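KLLA0E08119p (Kluyveromyces lactis, PDB 3VA7) probably catalyses the ATP- and biotin-dependent carboxylation of urea, as the urea carboxylase part of a larger enzyme that is also thought to hydrolyse the urea-1-carboxylate formed. Local coordinates at residues A[480-485]-A[536-541]; A[530-535]-A[580-585]; A[519-524]-A[591-596]; A[542-547]-A[629-634]. One frame throughout, in Å; residues are numbered along the deposited sequence.

Contact 1. Residues A[480-485]-A[536-541]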
loop_
_atom_site.group_PDB
_atom_site.type_symbol
_atom_site.label_atom_id
_atom_site.label_comp_id
_atom_site.label_asym_id
_atom_site.label_seq_id
_atom_site.Cartn_x
_atom_site.Cartn_y
_atom_site.Cartn_z
ATOM N N VAL A 480 9.956 0.723 17.520
ATOM C CA VAL A 480 11.168 0.768 16.756
ATOM C C VAL A 480 12.061 1.946 17.173
ATOM O O VAL A 480 11.855 3.098 16.737
ATOM C CB VAL A 480 10.842 0.848 15.257
ATOM C CG1 VAL A 480 12.122 0.922 14.445
ATOM C CG2 VAL A 480 9.988 -0.338 14.836
ATOM N N LEU A 481 13.059 1.667 18.000
ATOM C CA LEU A 481 14.023 2.705 18.375
ATOM C C LEU A 481 14.930 3.083 17.227
ATOM O O LEU A 481 15.451 4.194 17.217
ATOM C CB LEU A 481 14.907 2.251 19.537
ATOM C CG LEU A 481 14.503 2.406 21.008
ATOM C CD1 LEU A 481 13.050 2.811 21.207
ATOM C CD2 LEU A 481 14.845 1.087 21.717
ATOM N N ALA A 482 15.162 2.142 16.299
ATOM C CA ALA A 482 15.940 2.367 15.061
ATOM C C ALA A 482 15.480 1.313 14.023
ATOM O O ALA A 482 15.172 0.184 14.413
ATOM C CB ALA A 482 17.388 2.234 15.333
ATOM N N PRO A 483 15.420 1.670 12.710
ATOM C CA PRO A 483 14.709 0.779 11.749
ATOM C C PRO A 483 15.518 -0.393 11.154
ATOM O O PRO A 483 14.948 -1.417 10.845
ATOM C CB PRO A 483 14.287 1.743 10.618
ATOM C CG PRO A 483 15.371 2.824 10.605
ATOM C CD PRO A 483 15.874 2.928 12.073
ATOM N N GLY A 484 16.827 -0.230 11.000
ATOM C CA GLY A 484 17.625 -1.145 10.192
ATOM C C GLY A 484 17.473 -0.715 8.761
ATOM O O GLY A 484 16.548 0.030 8.452
ATOM N N ALA A 485 18.368 -1.162 7.885
ATOM C CA ALA A 485 18.369 -0.745 6.491
ATOM C C ALA A 485 17.106 -1.099 5.666
ATOM O O ALA A 485 16.791 -0.391 4.689
ATOM C CB ALA A 485 19.579 -1.314 5.814
ATOM N N GLY A 536 20.105 -4.666 11.208
ATOM C CA GLY A 536 18.772 -4.744 11.780
ATOM C C GLY A 536 18.375 -3.551 12.602
ATOM O O GLY A 536 19.107 -2.594 12.678
ATOM N N PRO A 537 17.189 -3.604 13.212
ATOM C CA PRO A 537 16.574 -2.528 14.015
ATOM C C PRO A 537 16.997 -2.609 15.462
ATOM O O PRO A 537 17.501 -3.646 15.867
ATOM C CB PRO A 537 15.101 -2.913 13.974
ATOM C CG PRO A 537 15.136 -4.424 13.975
ATOM C CD PRO A 537 16.263 -4.744 13.029
ATOM N N LYS A 538 16.790 -1.566 16.256
ATOM C CA LYS A 538 16.784 -1.796 17.698
ATOM C C LYS A 538 15.363 -1.596 18.168
ATOM O O LYS A 538 14.725 -0.628 17.792
ATOM C CB LYS A 538 17.852 -1.008 18.528
ATOM C CG LYS A 538 18.411 0.317 17.968
ATOM C CD LYS A 538 19.979 0.560 18.146
ATOM C CE LYS A 538 20.522 0.443 19.613
ATOM N NZ LYS A 538 19.740 1.168 20.690
ATOM N N LEU A 539 14.863 -2.538 18.954
ATOM C CA LEU A 539 13.474 -2.534 19.327
ATOM C C LEU A 539 13.286 -2.471 20.836
ATOM O O LEU A 539 13.995 -3.133 21.565
ATOM C CB LEU A 539 12.796 -3.803 18.806
ATOM C CG LEU A 539 13.038 -4.271 17.369
ATOM C CD1 LEU A 539 12.342 -5.635 17.204
ATOM C CD2 LEU A 539 12.541 -3.229 16.347
ATOM N N LEU A 540 12.315 -1.691 21.293
ATOM C CA LEU A 540 11.948 -1.663 22.688
ATOM C C LEU A 540 10.683 -2.489 22.875
ATOM O O LEU A 540 9.703 -2.312 22.178
ATOM C CB LEU A 540 11.735 -0.219 23.160
ATOM C CG LEU A 540 11.098 0.143 24.525
ATOM C CD1 LEU A 540 11.619 -0.741 25.654
ATOM C CD2 LEU A 540 11.358 1.626 24.856
ATOM N N PHE A 541 10.714 -3.408 23.815
ATOM C CA PHE A 541 9.573 -4.253 24.016
ATOM C C PHE A 541 8.751 -3.735 25.184
ATOM O O PHE A 541 9.313 -3.431 26.251
ATOM C CB PHE A 541 10.028 -5.683 24.254
ATOM C CG PHE A 541 10.236 -6.460 23.003
ATOM C CD1 PHE A 541 9.258 -7.340 22.546
ATOM C CD2 PHE A 541 11.399 -6.324 22.278
ATOM C CE1 PHE A 541 9.450 -8.069 21.392
ATOM C CE2 PHE A 541 11.597 -7.043 21.105
ATOM C CZ PHE A 541 10.635 -7.900 20.657
#

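Contact 2. Residues A[530-535]-A[580-585]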
loop_
_atom_site.group_PDB
_atom_site.type_symbol
_atom_site.label_atom_id
_atom_site.label_comp_id
_atom_site.label_asym_id
_atom_site.label_seq_id
_atom_site.Cartn_x
_atom_site.Cartn_y
_atom_site.Cartn_z
ATOM N N LEU A 530 9.943 -10.675 11.162
ATOM C CA LEU A 530 10.655 -9.615 10.425
ATOM C C LEU A 530 11.814 -10.142 9.600
ATOM O O LEU A 530 12.626 -10.934 10.067
ATOM C CB LEU A 530 11.168 -8.505 11.348
ATOM C CG LEU A 530 10.161 -7.774 12.273
ATOM C CD1 LEU A 530 10.896 -6.850 13.247
ATOM C CD2 LEU A 530 9.062 -7.032 11.460
ATOM N N GLU A 531 11.879 -9.713 8.354
ATOM C CA GLU A 531 13.043 -9.936 7.539
ATOM C C GLU A 531 13.936 -8.743 7.741
ATOM O O GLU A 531 13.517 -7.583 7.465
ATOM C CB GLU A 531 12.665 -10.016 6.060
ATOM C CG GLU A 531 13.852 -10.035 5.140
ATOM C CD GLU A 531 13.468 -10.513 3.766
ATOM O OE1 GLU A 531 13.407 -9.673 2.836
ATOM O OE2 GLU A 531 13.217 -11.730 3.596
ATOM N N ILE A 532 15.147 -9.033 8.236
ATOM C CA ILE A 532 16.218 -8.046 8.331
ATOM C C ILE A 532 17.169 -8.189 7.167
ATOM O O ILE A 532 17.668 -9.261 6.915
ATOM C CB ILE A 532 16.987 -8.190 9.659
ATOM C CG1 ILE A 532 16.205 -7.474 10.752
ATOM C CG2 ILE A 532 18.399 -7.562 9.621
ATOM C CD1 ILE A 532 15.649 -8.345 11.796
ATOM N N THR A 533 17.457 -7.087 6.505
ATOM C CA THR A 533 18.383 -7.084 5.407
ATOM C C THR A 533 19.586 -6.176 5.698
ATOM O O THR A 533 19.396 -4.980 5.903
ATOM C CB THR A 533 17.707 -6.493 4.122
ATOM O OG1 THR A 533 16.368 -7.008 3.952
ATOM C CG2 THR A 533 18.614 -6.677 2.854
ATOM N N LEU A 534 20.805 -6.724 5.611
ATOM C CA LEU A 534 22.099 -5.994 5.782
ATOM C C LEU A 534 22.431 -5.454 7.201
ATOM O O LEU A 534 23.517 -5.688 7.669
ATOM C CB LEU A 534 22.339 -4.964 4.709
ATOM C CG LEU A 534 22.623 -5.568 3.317
ATOM C CD1 LEU A 534 22.734 -4.424 2.267
ATOM C CD2 LEU A 534 23.851 -6.478 3.261
ATOM N N ASN A 535 21.507 -4.783 7.883
ATOM C CA ASN A 535 21.623 -4.541 9.323
ATOM C C ASN A 535 20.264 -4.290 9.949
ATOM O O ASN A 535 19.370 -3.749 9.290
ATOM C CB ASN A 535 22.568 -3.366 9.639
ATOM C CG ASN A 535 22.181 -2.113 8.918
ATOM O OD1 ASN A 535 22.616 -1.874 7.777
ATOM N ND2 ASN A 535 21.381 -1.272 9.586
ATOM N N GLY A 580 22.473 -6.187 14.679
ATOM C CA GLY A 580 23.428 -5.318 14.044
ATOM C C GLY A 580 23.634 -5.651 12.614
ATOM O O GLY A 580 22.693 -5.838 11.907
ATOM N N LYS A 581 24.882 -5.738 12.195
ATOM C CA LYS A 581 25.223 -5.868 10.797
ATOM C C LYS A 581 25.278 -7.348 10.487
ATOM O O LYS A 581 25.637 -8.158 11.348
ATOM C CB LYS A 581 26.575 -5.206 10.577
ATOM C CG LYS A 581 27.006 -5.000 9.137
ATOM C CD LYS A 581 28.313 -4.141 9.105
ATOM C CE LYS A 581 28.836 -3.900 7.649
ATOM N NZ LYS A 581 29.746 -5.024 7.180
ATOM N N VAL A 582 24.875 -7.715 9.280
ATOM C CA VAL A 582 24.979 -9.084 8.838
ATOM C C VAL A 582 26.390 -9.319 8.238
ATOM O O VAL A 582 26.728 -8.776 7.185
ATOM C CB VAL A 582 23.834 -9.480 7.849
ATOM C CG1 VAL A 582 23.847 -10.993 7.551
ATOM C CG2 VAL A 582 22.450 -9.056 8.379
ATOM N N THR A 583 27.195 -10.141 8.917
ATOM C CA THR A 583 28.589 -10.410 8.535
ATOM C C THR A 583 28.648 -11.471 7.447
ATOM O O THR A 583 29.473 -11.426 6.554
ATOM C CB THR A 583 29.334 -10.852 9.817
ATOM O OG1 THR A 583 29.459 -9.702 10.625
ATOM C CG2 THR A 583 30.745 -11.453 9.597
ATOM N N VAL A 584 27.774 -12.460 7.527
ATOM C CA VAL A 584 27.871 -13.555 6.591
ATOM C C VAL A 584 26.484 -13.695 6.066
ATOM O O VAL A 584 25.565 -13.840 6.850
ATOM C CB VAL A 584 28.346 -14.908 7.268
ATOM C CG1 VAL A 584 28.845 -15.887 6.193
ATOM C CG2 VAL A 584 29.426 -14.668 8.360
ATOM N N GLY A 585 26.333 -13.639 4.750
ATOM C CA GLY A 585 25.007 -13.612 4.121
ATOM C C GLY A 585 24.444 -12.201 4.067
ATOM O O GLY A 585 25.135 -11.244 4.464
#

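Contact 3. Residues A[519-524]-A[591-596]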
loop_
_atom_site.group_PDB
_atom_site.type_symbol
_atom_site.label_atom_id
_atom_site.label_comp_id
_atom_site.label_asym_id
_atom_site.label_seq_id
_atom_site.Cartn_x
_atom_site.Cartn_y
_atom_site.Cartn_z
ATOM N N ARG A 519 9.764 -21.566 13.785
ATOM C CA ARG A 519 9.684 -22.813 14.518
ATOM C C ARG A 519 10.407 -22.729 15.877
ATOM O O ARG A 519 9.924 -23.262 16.870
ATOM C CB ARG A 519 10.256 -23.969 13.669
ATOM C CG ARG A 519 10.170 -25.342 14.337
ATOM C CD ARG A 519 8.778 -25.668 14.767
ATOM N NE ARG A 519 8.607 -27.110 14.926
ATOM C CZ ARG A 519 8.596 -27.747 16.105
ATOM N NH1 ARG A 519 8.401 -29.064 16.144
ATOM N NH2 ARG A 519 8.761 -27.070 17.245
ATOM N N VAL A 520 11.529 -22.029 15.926
ATOM C CA VAL A 520 12.327 -22.035 17.125
ATOM C C VAL A 520 11.501 -21.503 18.288
ATOM O O VAL A 520 11.743 -21.859 19.453
ATOM C CB VAL A 520 13.622 -21.254 16.950
ATOM C CG1 VAL A 520 14.201 -20.873 18.290
ATOM C CG2 VAL A 520 14.628 -22.027 16.037
ATOM N N VAL A 521 10.505 -20.684 17.972
ATOM C CA VAL A 521 9.698 -20.048 18.976
ATOM C C VAL A 521 8.347 -20.759 19.080
ATOM O O VAL A 521 7.492 -20.385 19.906
ATOM C CB VAL A 521 9.473 -18.594 18.586
ATOM C CG1 VAL A 521 8.587 -18.004 19.499
ATOM C CG2 VAL A 521 10.783 -17.761 18.605
ATOM N N GLY A 522 8.123 -21.788 18.264
ATOM C CA GLY A 522 6.882 -22.550 18.372
ATOM C C GLY A 522 5.673 -21.899 17.697
ATOM O O GLY A 522 4.526 -22.256 17.976
ATOM N N ASN A 523 5.920 -20.946 16.789
ATOM C CA ASN A 523 4.854 -20.343 15.999
ATOM C C ASN A 523 4.240 -21.367 15.024
ATOM O O ASN A 523 4.964 -22.168 14.419
ATOM C CB ASN A 523 5.389 -19.118 15.224
ATOM C CG ASN A 523 5.404 -17.819 16.057
ATOM O OD1 ASN A 523 4.770 -17.715 17.103
ATOM N ND2 ASN A 523 6.113 -16.803 15.556
ATOM N N ASN A 524 2.907 -21.332 14.862
ATOM C CA ASN A 524 2.262 -21.802 13.610
ATOM C C ASN A 524 3.016 -21.243 12.373
ATOM O O ASN A 524 3.508 -20.113 12.412
ATOM C CB ASN A 524 0.809 -21.351 13.563
ATOM C CG ASN A 524 0.091 -21.829 12.295
ATOM O OD1 ASN A 524 0.139 -21.148 11.260
ATOM N ND2 ASN A 524 -0.602 -22.998 12.383
ATOM N N SER A 591 11.813 -13.635 14.820
ATOM C CA SER A 591 10.465 -14.102 15.099
ATOM C C SER A 591 10.035 -13.781 16.516
ATOM O O SER A 591 10.865 -13.593 17.374
ATOM C CB SER A 591 10.359 -15.600 14.843
ATOM O OG SER A 591 11.301 -16.324 15.609
ATOM N N ILE A 592 8.743 -13.719 16.761
ATOM C CA ILE A 592 8.210 -13.310 18.048
ATOM C C ILE A 592 7.134 -14.330 18.269
ATOM O O ILE A 592 6.345 -14.556 17.344
ATOM C CB ILE A 592 7.413 -11.999 17.978
ATOM C CG1 ILE A 592 8.123 -10.865 17.219
ATOM C CG2 ILE A 592 6.914 -11.604 19.328
ATOM C CD1 ILE A 592 9.571 -10.762 17.414
ATOM N N ARG A 593 7.107 -14.983 19.429
ATOM C CA ARG A 593 6.064 -15.966 19.710
ATOM C C ARG A 593 4.677 -15.315 19.512
ATOM O O ARG A 593 4.433 -14.224 20.013
ATOM C CB ARG A 593 6.223 -16.561 21.133
ATOM C CG ARG A 593 5.384 -17.835 21.348
ATOM C CD ARG A 593 5.370 -18.278 22.825
ATOM N NE ARG A 593 4.476 -19.398 23.114
ATOM C CZ ARG A 593 4.595 -20.629 22.597
ATOM N NH1 ARG A 593 5.573 -20.902 21.727
ATOM N NH2 ARG A 593 3.714 -21.593 22.929
ATOM N N GLY A 594 3.809 -15.968 18.743
ATOM C CA GLY A 594 2.475 -15.462 18.465
ATOM C C GLY A 594 2.376 -14.599 17.207
ATOM O O GLY A 594 1.276 -14.316 16.732
ATOM N N GLY A 595 3.511 -14.155 16.676
ATOM C CA GLY A 595 3.546 -13.458 15.406
ATOM C C GLY A 595 3.267 -11.986 15.567
ATOM O O GLY A 595 2.934 -11.557 16.660
ATOM N N ILE A 596 3.407 -11.206 14.492
ATOM C CA ILE A 596 3.173 -9.754 14.552
ATOM C C ILE A 596 1.787 -9.411 13.990
ATOM O O ILE A 596 1.352 -10.027 13.015
ATOM C CB ILE A 596 4.236 -8.985 13.752
ATOM C CG1 ILE A 596 5.631 -9.240 14.298
ATOM C CG2 ILE A 596 3.923 -7.507 13.720
ATOM C CD1 ILE A 596 6.658 -9.355 13.195
#

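Contact 4. Residues A[542-547]-A[629-634]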
loop_
_atom_site.group_PDB
_atom_site.type_symbol
_atom_site.label_atom_id
_atom_site.label_comp_id
_atom_site.label_asym_id
_atom_site.label_seq_id
_atom_site.Cartn_x
_atom_site.Cartn_y
_atom_site.Cartn_z
ATOM N N HIS A 542 7.437 -3.641 24.987
ATOM C CA HIS A 542 6.566 -3.009 25.969
ATOM C C HIS A 542 5.795 -4.029 26.733
ATOM O O HIS A 542 4.931 -3.720 27.579
ATOM C CB HIS A 542 5.625 -2.032 25.285
ATOM C CG HIS A 542 6.283 -0.738 25.005
ATOM N ND1 HIS A 542 6.581 -0.314 23.729
ATOM C CD2 HIS A 542 6.790 0.195 25.846
ATOM C CE1 HIS A 542 7.197 0.853 23.790
ATOM N NE2 HIS A 542 7.338 1.183 25.063
ATOM N N THR A 543 6.114 -5.259 26.404
ATOM C CA THR A 543 5.392 -6.368 26.937
ATOM C C THR A 543 6.356 -7.570 26.905
ATOM O O THR A 543 7.502 -7.430 26.474
ATOM C CB THR A 543 4.155 -6.569 26.110
ATOM O OG1 THR A 543 3.361 -7.595 26.705
ATOM C CG2 THR A 543 4.550 -6.978 24.702
ATOM N N GLU A 544 5.917 -8.736 27.350
ATOM C CA GLU A 544 6.829 -9.884 27.420
ATOM C C GLU A 544 6.566 -10.913 26.346
ATOM O O GLU A 544 5.432 -11.117 25.939
ATOM C CB GLU A 544 6.829 -10.540 28.817
ATOM C CG GLU A 544 5.503 -11.141 29.285
ATOM C CD GLU A 544 5.695 -12.316 30.275
ATOM O OE1 GLU A 544 6.611 -12.245 31.156
ATOM O OE2 GLU A 544 4.933 -13.321 30.157
ATOM N N THR A 545 7.615 -11.598 25.911
ATOM C CA THR A 545 7.462 -12.602 24.857
ATOM C C THR A 545 8.742 -13.414 24.698
ATOM O O THR A 545 9.697 -13.205 25.432
ATOM C CB THR A 545 7.061 -11.907 23.484
ATOM O OG1 THR A 545 6.832 -12.884 22.450
ATOM C CG2 THR A 545 8.115 -10.894 23.044
ATOM N N VAL A 546 8.745 -14.316 23.717
ATOM C CA VAL A 546 9.916 -15.047 23.285
ATOM C C VAL A 546 10.315 -14.602 21.850
ATOM O O VAL A 546 9.472 -14.269 21.062
ATOM C CB VAL A 546 9.652 -16.596 23.357
ATOM C CG1 VAL A 546 10.921 -17.378 23.106
ATOM C CG2 VAL A 546 8.995 -17.013 24.687
ATOM N N ILE A 547 11.604 -14.651 21.522
ATOM C CA ILE A 547 12.183 -14.102 20.308
ATOM C C ILE A 547 13.198 -15.091 19.777
ATOM O O ILE A 547 13.746 -15.878 20.540
ATOM C CB ILE A 547 12.863 -12.727 20.678
ATOM C CG1 ILE A 547 12.009 -11.572 20.184
ATOM C CG2 ILE A 547 14.365 -12.536 20.260
ATOM C CD1 ILE A 547 10.667 -11.497 20.881
ATOM N N LEU A 629 1.569 -7.202 19.192
ATOM C CA LEU A 629 1.721 -8.662 19.269
ATOM C C LEU A 629 0.411 -9.318 19.605
ATOM O O LEU A 629 -0.599 -8.637 19.720
ATOM C CB LEU A 629 2.743 -9.072 20.311
ATOM C CG LEU A 629 4.152 -8.494 20.293
ATOM C CD1 LEU A 629 4.990 -9.371 21.214
ATOM C CD2 LEU A 629 4.761 -8.410 18.880
ATOM N N ASN A 630 0.447 -10.633 19.805
ATOM C CA ASN A 630 -0.745 -11.434 20.006
ATOM C C ASN A 630 -0.684 -12.209 21.340
ATOM O O ASN A 630 -0.646 -13.450 21.341
ATOM C CB ASN A 630 -0.890 -12.377 18.801
ATOM C CG ASN A 630 -1.913 -13.498 19.020
ATOM O OD1 ASN A 630 -2.870 -13.347 19.797
ATOM N ND2 ASN A 630 -1.719 -14.630 18.320
ATOM N N GLN A 631 -0.645 -11.489 22.470
ATOM C CA GLN A 631 -0.765 -12.120 23.813
ATOM C C GLN A 631 -2.220 -12.610 23.990
ATOM O O GLN A 631 -3.158 -11.786 24.077
ATOM C CB GLN A 631 -0.429 -11.119 24.940
ATOM C CG GLN A 631 0.518 -11.611 26.073
ATOM C CD GLN A 631 1.994 -11.142 25.862
ATOM O OE1 GLN A 631 2.564 -10.379 26.672
ATOM N NE2 GLN A 631 2.594 -11.586 24.751
ATOM N N PRO A 632 -2.419 -13.949 24.055
ATOM C CA PRO A 632 -3.810 -14.497 24.099
ATOM C C PRO A 632 -4.740 -13.852 25.177
ATOM O O PRO A 632 -5.909 -13.572 24.885
ATOM C CB PRO A 632 -3.604 -16.006 24.327
ATOM C CG PRO A 632 -2.126 -16.141 24.886
ATOM C CD PRO A 632 -1.378 -14.992 24.239
ATOM N N GLU A 633 -4.210 -13.592 26.380
ATOM C CA GLU A 633 -4.987 -12.941 27.448
ATOM C C GLU A 633 -5.266 -11.434 27.213
ATOM O O GLU A 633 -6.405 -10.976 27.422
ATOM C CB GLU A 633 -4.372 -13.203 28.839
ATOM C CG GLU A 633 -3.076 -12.428 29.198
ATOM C CD GLU A 633 -2.671 -12.604 30.679
ATOM O OE1 GLU A 633 -2.607 -13.773 31.143
ATOM O OE2 GLU A 633 -2.415 -11.586 31.379
ATOM N N LEU A 634 -4.248 -10.681 26.765
ATOM C CA LEU A 634 -4.409 -9.235 26.446
ATOM C C LEU A 634 -4.754 -8.955 24.945
ATOM O O LEU A 634 -4.497 -7.841 24.438
ATOM C CB LEU A 634 -3.176 -8.402 26.926
ATOM C CG LEU A 634 -3.342 -7.013 27.628
ATOM C CD1 LEU A 634 -2.127 -6.636 28.562
ATOM C CD2 LEU A 634 -3.697 -5.822 26.662
#

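Contact 1. Residues A[480-485]-A[536-541]
L481 and A482 both turn their backbone N-H groups to one acceptor, the carbonyl oxygen of K538. A482 N reaches K538 O over 3.2 Å, in the carbonyl plane and on a lone pair; L481 N lies 2.8 Å from K538 O, but that bond is bent and weak. K538 N returns a weak bond of 3.0 Å to A482 O. Two residues set against one make a classic beta bulge, placed where the chain turns a corner at L481, just after strand 477-480, with A482 still paired to K538 of strand 538-541. The apolar contacts fall on both faces. V480 and L539, both buried, lie side by side and point the same way, CG2 of V480 4.1 Å from CD2 of L539. On the other face the small A482 lets the aliphatic part of K538 lie against its CB. L481 has CG beside its backbone N (chi1 -86°), which carries CD2 to 3.7 Å from L540 CB; I576 also touches this leucine. A serine here would lack both methyls and would probably leave L540 CB without its apolar neighbour. At G484, where phi is 82°, a side chain would run into the backbone of G536.

Contact 2. Residues A[530-535]-A[580-585]
N535 and K581 form a single backbone bridge between the two antiparallel sheets in this part of the carboxyltransferase domain, where the chain leaves strand 529-533 of one sheet and meets strand 576-582 of the other. The approach is prepared by a tight bend at L534 (phi 68°), closed by a weak N535 N to T533 O bond, as in a classic gamma turn. The bend presents L534 O to V582 N at 2.9 Å; the N-H points almost straight at the oxygen (171°), though the donor stands above the carbonyl plane and not on a lone pair. Two CA-H...O contacts accompany it, one to the same L534 O from K581 CA at 3.6 Å, the other from N535 CA to G580 O at 3.1 Å. Side chains add little. V582, a buried beta-branched residue suited to an extended chain, lays CG2 against the L534 carbonyl, 3.6 Å from its oxygen, and only just meets I532, with 4.5 Å between their CG2 atoms. The side chain of L534 starts away from this strand and touches Y1174 of the biotin-carrier region. Because backbone atoms supply the polar links, the joint depends more on the course of the two chains than on the identity of K581 or N535.

Contact 3. Residues A[519-524]-A[591-596]
V521 and R593 bring two bends together, their CA atoms 5.5 Å apart: helix 511-520 ends in a Schellman motif with G522 at positive phi, and the chain beyond strand 587-592 folds into a type II turn from I592 to G595. Glycine suits G522, since a side chain there would meet the R593 guanidinium, and G594, the third residue of the turn, where phi is again positive. The amide of N523 bonds to the first and third residues of that turn. Its OD1 accepts from G594 N at 2.6 Å, in the carbonyl plane and on a lone pair, while ND2 gives a bond of 2.9 Å to I592 O, which lies close to the amide plane. I592 O also takes G595 N, and the two donors come from opposite faces of its carbonyl plane. With CG1 anti to its backbone N (chi1 175°), V521 sets that methyl against CB of R593 and CG2 3.4 Å from S591 OG, a hydroxyl bonded to A517 O. The extended chain of R593 carries NH1 to 2.7 Å from V521 O, a weak bond at the guanidinium edge; NH1 also binds F644 O. Two bonds to one turn, with N518 OD1 as a further partner of ND2, fix the rotation of the buried N523 amide, and the positive charge of R593 probably sits favourably beside V521 O, just past the end of the helix, and F644 O.

Contact 4. Residues A[542-547]-A[629-634]
T543 and T545 both hold OG1 anti to the backbone N (chi1 -175° and -177°), while Q631 bends at chi2 (99°), and these turns decide what each side chain offers across the contact. The two threonines, two residues apart on an extended chain, start toward segment 629-634, where both methyls meet L629 and T543 also faces Q631. T545 presents its methyl: CG2 lies 3.9 Å from CD1 of L629, and T545 CB is 4.0 Å from the same CD1, the two side chains crossing at about a right angle. T543 CG2 is a looser neighbour of L629 CD1, at 4.3 Å. Leucine suits this place because its branched end is buried, with I592 and F478 also touching it. The contact lies where the chain passes from strand 538-541 of one antiparallel sheet to strand 545-550 of the other, and the loop after strand 626-628 covers that passage. T545 pairs with V571 in its sheet, and the L629 to C476 bond continues the pairing just past strands 626-628 and 477-480. Farther out, the amide of Q631 comes from the opposite direction to the T543 side chain, its CD 3.9 Å from T543 OG1 and 3.4 Å from E544 O. A glutamine is long enough to bring a polar group to both the hydroxyl and the backbone carbonyl from a loop whose own backbone stays well away. With an alanine here the amide would be gone, and T543 OG1 and E544 O would probably lose this polar neighbour, a gap opening between the two loops. E544 itself starts away from the loop, as suits an exposed, charged residue.

Overall arrangement
Read from the N terminus, segment 480-485 comes first, and segments 519-524 and 530-535, which open contacts 3 and 2, both follow before contact 1 closes at 536-541; contact 1 therefore crosses both. Contact 4 opens next, at 542-547, in series with contact 1. Contact 2 closes at 580-585, within the span of contact 3, which closes at 591-596. Contact 4 closes last, at 629-634, crossing contacts 2 and 3. Contact 1 lies in the sheet of strands 538-541 and 576-582, contact 2 joins that sheet to the one holding 529-533 and 587-592, contact 3 adds the end of helix 511-520, and contact 4 the loop after strand 626-628.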